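E3 ubiquitin-protein ligase ORTHRUS 2 (Arabidopsis thaliana, PDB 7DUF) probably acts as a RING-type E3 ubiquitin transferase linked to DNA methylation, and carries a zinc-binding PHD finger. Local coordinates at residues Trp41-Leu46 with Trp59-Asp63. Residues are numbered along the deposited sequence; the frame is centred on the assembly and turned at random.
Sequences WHVSCL and WHCPD. With ZN (zinc ion), chain D; ZN (zinc ion), chain C.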
ATOM      1  N   TRP A  41      -5.719   6.987  -5.469  1.00 61.39           N
ATOM      2  CA  TRP A  41      -5.161   8.330  -5.480  1.00 57.51           C
ATOM      3  C   TRP A  41      -3.724   8.274  -5.969  1.00 66.94           C
ATOM      4  O   TRP A  41      -2.994   7.322  -5.672  1.00 79.06           O
ATOM      5  CB  TRP A  41      -5.208   8.973  -4.086  1.00 56.54           C
ATOM      6  CG  TRP A  41      -6.590   9.286  -3.609  1.00 55.05           C
ATOM      7  CD1 TRP A  41      -7.543   8.392  -3.224  1.00 60.79           C
ATOM      8  CD2 TRP A  41      -7.176  10.585  -3.459  1.00 57.22           C
ATOM      9  NE1 TRP A  41      -8.688   9.051  -2.849  1.00 63.64           N
ATOM     10  CE2 TRP A  41      -8.487  10.399  -2.982  1.00 58.50           C
ATOM     11  CE3 TRP A  41      -6.718  11.888  -3.684  1.00 64.59           C
ATOM     12  CZ2 TRP A  41      -9.347  11.465  -2.724  1.00 66.33           C
ATOM     13  CZ3 TRP A  41      -7.574  12.946  -3.428  1.00 67.35           C
ATOM     14  CH2 TRP A  41      -8.873  12.728  -2.953  1.00 66.88           C
ATOM     15  N   HIS A  42      -3.320   9.294  -6.722  1.00 62.94           N
ATOM     16  CA  HIS A  42      -1.934   9.419  -7.155  1.00 66.26           C
ATOM     17  C   HIS A  42      -1.117   9.967  -5.993  1.00 66.79           C
ATOM     18  O   HIS A  42      -1.280  11.128  -5.603  1.00 70.86           O
ATOM     19  CB  HIS A  42      -1.833  10.320  -8.381  1.00 72.80           C
ATOM     20  CG  HIS A  42      -0.479  10.322  -9.017  1.00 71.33           C
ATOM     21  ND1 HIS A  42      -0.098  11.254  -9.958  1.00 80.40           N
ATOM     22  CD2 HIS A  42       0.587   9.505  -8.844  1.00 71.84           C
ATOM     23  CE1 HIS A  42       1.143  11.011 -10.338  1.00 80.58           C
ATOM     24  NE2 HIS A  42       1.582   9.955  -9.677  1.00 75.56           N
ATOM     25  N   VAL A  43      -0.233   9.132  -5.437  1.00 66.93           N
ATOM     26  CA  VAL A  43       0.479   9.499  -4.216  1.00 69.22           C
ATOM     27  C   VAL A  43       1.395  10.693  -4.449  1.00 67.89           C
ATOM     28  O   VAL A  43       1.712  11.433  -3.509  1.00 72.38           O
ATOM     29  CB  VAL A  43       1.254   8.284  -3.664  1.00 69.50           C
ATOM     30  CG1 VAL A  43       2.622   8.159  -4.324  1.00 68.06           C
ATOM     31  CG2 VAL A  43       1.388   8.382  -2.151  1.00 70.47           C
ATOM     32  N   SER A  44       1.826  10.913  -5.693  1.00 70.30           N
ATOM     33  CA  SER A  44       2.685  12.056  -5.979  1.00 69.70           C
ATOM     34  C   SER A  44       1.925  13.368  -5.831  1.00 71.83           C
ATOM     35  O   SER A  44       2.476  14.357  -5.333  1.00 73.67           O
ATOM     36  CB  SER A  44       3.272  11.932  -7.384  1.00 73.45           C
ATOM     37  OG  SER A  44       3.421  13.207  -7.986  1.00 88.21           O
ATOM     38  N   CYS A  45       0.661  13.392  -6.246  1.00 74.56           N
ATOM     39  CA  CYS A  45      -0.144  14.605  -6.252  1.00 67.48           C
ATOM     40  C   CYS A  45      -0.860  14.857  -4.931  1.00 65.40           C
ATOM     41  O   CYS A  45      -1.747  15.715  -4.877  1.00 77.54           O
ATOM     42  CB  CYS A  45      -1.167  14.548  -7.389  1.00 63.04           C
ATOM     43  SG  CYS A  45      -0.455  14.675  -9.047  1.00 71.75           S
ATOM     44  N   LEU A  46      -0.508  14.133  -3.873  1.00 67.53           N
ATOM     45  CA  LEU A  46      -1.143  14.348  -2.582  1.00 63.36           C
ATOM     46  C   LEU A  46      -0.553  15.574  -1.891  1.00 71.35           C
ATOM     47  O   LEU A  46       0.520  16.066  -2.248  1.00 76.14           O
ATOM     48  CB  LEU A  46      -0.982  13.118  -1.690  1.00 67.01           C
ATOM     49  CG  LEU A  46      -1.943  11.955  -1.942  1.00 63.69           C
ATOM     50  CD1 LEU A  46      -1.668  10.817  -0.972  1.00 65.65           C
ATOM     51  CD2 LEU A  46      -3.389  12.417  -1.835  1.00 57.98           C
ATOM     52  N   TRP A  59      -4.110   3.342   4.988  1.00 77.43           N
ATOM     53  CA  TRP A  59      -4.193   4.713   4.510  1.00 71.04           C
ATOM     54  C   TRP A  59      -5.640   5.117   4.272  1.00 78.34           C
ATOM     55  O   TRP A  59      -6.442   4.335   3.753  1.00 78.48           O
ATOM     56  CB  TRP A  59      -3.391   4.888   3.221  1.00 68.28           C
ATOM     57  CG  TRP A  59      -3.397   6.298   2.723  1.00 68.19           C
ATOM     58  CD1 TRP A  59      -2.760   7.367   3.281  1.00 70.28           C
ATOM     59  CD2 TRP A  59      -4.087   6.799   1.572  1.00 72.75           C
ATOM     60  NE1 TRP A  59      -3.004   8.501   2.545  1.00 67.19           N
ATOM     61  CE2 TRP A  59      -3.816   8.179   1.491  1.00 67.95           C
ATOM     62  CE3 TRP A  59      -4.904   6.214   0.600  1.00 69.38           C
ATOM     63  CZ2 TRP A  59      -4.333   8.983   0.478  1.00 68.93           C
ATOM     64  CZ3 TRP A  59      -5.416   7.012  -0.405  1.00 70.17           C
ATOM     65  CH2 TRP A  59      -5.128   8.382  -0.459  1.00 69.57           C
ATOM     66  N   HIS A  60      -5.965   6.349   4.647  1.00 74.57           N
ATOM     67  CA  HIS A  60      -7.298   6.905   4.467  1.00 73.70           C
ATOM     68  C   HIS A  60      -7.192   8.183   3.648  1.00 74.16           C
ATOM     69  O   HIS A  60      -6.413   9.081   3.986  1.00 74.75           O
ATOM     70  CB  HIS A  60      -7.965   7.166   5.820  1.00 81.87           C
ATOM     71  CG  HIS A  60      -8.212   5.920   6.612  1.00 95.51           C
ATOM     72  ND1 HIS A  60      -8.590   4.731   6.025  1.00 96.74           N
ATOM     73  CD2 HIS A  60      -8.121   5.670   7.939  1.00101.46           C
ATOM     74  CE1 HIS A  60      -8.731   3.806   6.956  1.00 99.56           C
ATOM     75  NE2 HIS A  60      -8.451   4.349   8.127  1.00105.70           N
ATOM     76  N   CYS A  61      -7.972   8.253   2.572  1.00 73.60           N
ATOM     77  CA  CYS A  61      -7.838   9.319   1.596  1.00 62.41           C
ATOM     78  C   CYS A  61      -8.270  10.660   2.187  1.00 66.24           C
ATOM     79  O   CYS A  61      -8.987  10.706   3.190  1.00 75.39           O
ATOM     80  CB  CYS A  61      -8.658   8.988   0.351  1.00 69.04           C
ATOM     81  SG  CYS A  61     -10.418   9.342   0.477  1.00 77.98           S
ATOM     82  N   PRO A  62      -7.829  11.772   1.583  1.00 63.24           N
ATOM     83  CA  PRO A  62      -8.176  13.092   2.136  1.00 65.46           C
ATOM     84  C   PRO A  62      -9.669  13.339   2.260  1.00 71.37           C
ATOM     85  O   PRO A  62     -10.089  14.093   3.146  1.00 77.65           O
ATOM     86  CB  PRO A  62      -7.528  14.060   1.139  1.00 61.69           C
ATOM     87  CG  PRO A  62      -6.379  13.301   0.581  1.00 58.55           C
ATOM     88  CD  PRO A  62      -6.850  11.877   0.485  1.00 62.19           C
ATOM     89  N   ASP A  63     -10.489  12.732   1.400  1.00 75.87           N
ATOM     90  CA  ASP A  63     -11.932  12.924   1.509  1.00 77.07           C
ATOM     91  C   ASP A  63     -12.514  12.160   2.692  1.00 80.76           C
ATOM     92  O   ASP A  63     -13.556  12.553   3.227  1.00 91.78           O
ATOM     93  CB  ASP A  63     -12.620  12.505   0.211  1.00 70.52           C
ATOM     94  CG  ASP A  63     -12.728  13.643  -0.786  1.00 77.42           C
ATOM     95  OD1 ASP A  63     -13.000  14.785  -0.358  1.00 77.37           O
ATOM     96  OD2 ASP A  63     -12.540  13.397  -1.996  1.00 79.30           O
TER
HETATM   97 ZN    ZN D 402      -1.172  12.970 -10.452  1.00 94.69          ZN
HETATM   98 ZN    ZN C 401     -11.569   7.411   1.093  1.00 98.99          ZN
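Trp59 and Pro62 of segment 59-63 lie over the same face of the Trp41 indole. Trp59 points its edge at the five-membered ring in an offset edge-to-face stack, planes 75° apart, with its CH2 3.6 Å from CG of Trp41. With CG anti to the backbone N (chi1 -178°), Trp59 extends its six-membered ring to Trp41. Pro62 covers the other ring: its CD lies 3.9 Å from the centroid of the six-membered ring of Trp41, almost exactly on the ring normal, a CH-pi contact. On another part of Trp59, Leu46 brings CD1 to 3.5 Å from CZ2, while CD2 of the same leucine touches CG of Pro62. The Trp41 indole lies between the two zinc ions, with Trp59, Leu46 and Pro62 packed beside it; the zinc ligands interleave along the chain in the cross-brace arrangement of PHD and RING fingers. His42 ND1 and Cys45 SG bind one zinc ion together with Cys19 and Cys22; Cys61 SG binds the other with Cys34, Cys37 and Cys64. Cys61 thus belongs to both the metal site and the packing: its CB approaches NE1 of Trp41 at 3.2 Å, and its SG makes an oblique sulfur-aromatic contact with that indole. Asp63 OD2 lies at the edge of the Trp41 six-membered ring, near its plane, 3.8 Å from CZ2.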